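Local coordinates for Card1 endonuclease domain-containing protein (Vibrio cholerae, PDB 1XMX) that is of unknown function but carries a Card1-like endonuclease domain of the PDDEXK clan and probably binds nucleic acid, at residues P20-R25 against N51-S56. Numbering follows the deposited sequence.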
# COMPACT_ATOMS: atom_id res chain seq x y z
N PRO A 20 -13.49 9.24 -6.26
CA PRO A 20 -14.74 9.49 -6.96
C PRO A 20 -14.62 9.64 -8.48
O PRO A 20 -15.52 9.18 -9.22
CB PRO A 20 -15.23 10.80 -6.33
CG PRO A 20 -14.62 10.75 -4.89
CD PRO A 20 -13.29 10.18 -5.12
N LEU A 21 -13.55 10.26 -8.97
CA LEU A 21 -13.38 10.40 -10.44
C LEU A 21 -12.93 9.14 -11.13
O LEU A 21 -13.04 9.04 -12.33
CB LEU A 21 -12.38 11.55 -10.73
CG LEU A 21 -12.88 12.97 -10.29
CD1 LEU A 21 -11.72 13.88 -10.19
CD2 LEU A 21 -13.96 13.55 -11.26
N LEU A 22 -12.37 8.18 -10.39
CA LEU A 22 -11.98 6.91 -10.97
C LEU A 22 -13.12 5.87 -11.01
O LEU A 22 -12.98 4.79 -11.64
CB LEU A 22 -10.74 6.34 -10.25
CG LEU A 22 -9.48 7.21 -10.14
CD1 LEU A 22 -8.36 6.45 -9.47
CD2 LEU A 22 -9.02 7.73 -11.54
N ASP A 23 -14.20 6.16 -10.29
CA ASP A 23 -15.33 5.25 -10.14
C ASP A 23 -15.95 5.33 -11.51
O ASP A 23 -16.18 6.42 -12.04
CB ASP A 23 -16.31 5.85 -9.10
CG ASP A 23 -17.45 4.97 -8.75
OD1 ASP A 23 -18.17 4.45 -9.63
OD2 ASP A 23 -17.61 4.69 -7.55
N HIS A 24 -16.29 4.19 -12.09
CA HIS A 24 -16.87 4.20 -13.45
C HIS A 24 -18.24 4.83 -13.50
O HIS A 24 -18.72 5.16 -14.60
CB HIS A 24 -17.01 2.76 -13.96
CG HIS A 24 -15.70 2.08 -14.22
ND1 HIS A 24 -15.62 0.84 -14.81
CD2 HIS A 24 -14.44 2.49 -14.00
CE1 HIS A 24 -14.34 0.49 -14.92
NE2 HIS A 24 -13.61 1.49 -14.45
N ARG A 25 -18.91 4.95 -12.34
CA ARG A 25 -20.28 5.51 -12.32
C ARG A 25 -20.32 7.04 -12.38
O ARG A 25 -21.36 7.61 -12.68
CB ARG A 25 -21.07 4.99 -11.12
CG ARG A 25 -21.21 3.47 -11.12
CD ARG A 25 -21.72 2.96 -9.78
NE ARG A 25 -20.77 3.33 -8.74
CZ ARG A 25 -20.89 2.99 -7.46
NH1 ARG A 25 -21.97 2.31 -7.07
NH2 ARG A 25 -19.94 3.33 -6.57
N ASN A 51 -4.79 12.86 -15.00
CA ASN A 51 -4.54 13.10 -16.44
C ASN A 51 -4.27 11.81 -17.23
O ASN A 51 -4.70 11.73 -18.41
CB ASN A 51 -3.42 14.11 -16.71
CG ASN A 51 -3.80 15.56 -16.35
OD1 ASN A 51 -2.93 16.46 -16.36
ND2 ASN A 51 -5.09 15.79 -16.03
N LYS A 52 -3.56 10.85 -16.60
CA LYS A 52 -3.34 9.47 -17.11
C LYS A 52 -4.65 8.87 -17.62
O LYS A 52 -4.64 8.16 -18.61
CB LYS A 52 -2.88 8.48 -16.02
CG LYS A 52 -1.38 8.31 -15.72
CD LYS A 52 -1.22 7.04 -14.83
CE LYS A 52 -0.09 7.11 -13.79
NZ LYS A 52 1.02 6.07 -14.03
N ARG A 53 -5.74 9.14 -16.90
CA ARG A 53 -7.07 8.64 -17.26
C ARG A 53 -7.86 9.61 -18.07
O ARG A 53 -9.07 9.42 -18.22
CB ARG A 53 -7.89 8.37 -16.03
CG ARG A 53 -7.49 7.12 -15.34
CD ARG A 53 -6.48 7.33 -14.29
NE ARG A 53 -6.45 6.12 -13.49
CZ ARG A 53 -5.48 5.80 -12.65
NH1 ARG A 53 -4.45 6.62 -12.50
NH2 ARG A 53 -5.54 4.66 -11.97
N ASN A 54 -7.22 10.65 -18.60
CA ASN A 54 -7.96 11.55 -19.45
C ASN A 54 -9.00 12.26 -18.64
O ASN A 54 -10.03 12.69 -19.16
CB ASN A 54 -8.69 10.73 -20.51
CG ASN A 54 -7.78 9.78 -21.23
OD1 ASN A 54 -6.92 10.23 -22.01
ND2 ASN A 54 -7.92 8.44 -20.94
N ILE A 55 -8.80 12.34 -17.33
CA ILE A 55 -9.59 13.26 -16.53
C ILE A 55 -8.81 14.55 -16.44
O ILE A 55 -7.64 14.59 -16.00
CB ILE A 55 -9.88 12.66 -15.15
CG1 ILE A 55 -10.82 11.49 -15.32
CG2 ILE A 55 -10.46 13.71 -14.13
CD1 ILE A 55 -10.56 10.43 -14.30
N SER A 56 -9.44 15.63 -16.87
CA SER A 56 -8.79 16.93 -16.79
C SER A 56 -8.90 17.69 -15.45
O SER A 56 -9.80 17.44 -14.65
CB SER A 56 -9.20 17.82 -17.99
OG SER A 56 -10.55 18.12 -17.93
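The flat group in this contact is the R53 guanidinium: L22 CD1 sits over one face, 4.0 Å above the plane and shifted toward the rim, while L22 CD2 leans on the start of the group, 3.6 Å from R53 NE. In the loop beyond, the D23 carboxylate lies in plane at the edge of the R25 guanidinium, NE to OD1 and NH2 to OD2, and D23 OD1 closes an Asx turn with R25 N. Helix 40-52 ends in a Schellman motif, I55 N to L50 O and N54 N to N51 O, with N54 at positive phi as the C-prime residue; the chain then enters 56-61, the outermost strand of the parallel part of the N-terminal sheet, whose strand order 3-2-1-4-5 is Rossmann-like. The opposing 20-25 runs from the last turn of helix 15-22 into the loop after it, and no hydrogen bond joins the two segments. R53 reaches L22 because its chain bends at chi2 (91°); its head is held elsewhere, NH2 in a salt bridge with D146 and NH1 on V49 O. I55 packs against both leucines. Its CG2 meets L21 CD1 at 4.1 Å, and its CD1 lies near L22 CD2, with L50 touching all three side chains. I55 CD1 ends 3.5 Å from the backbone oxygen L21 O.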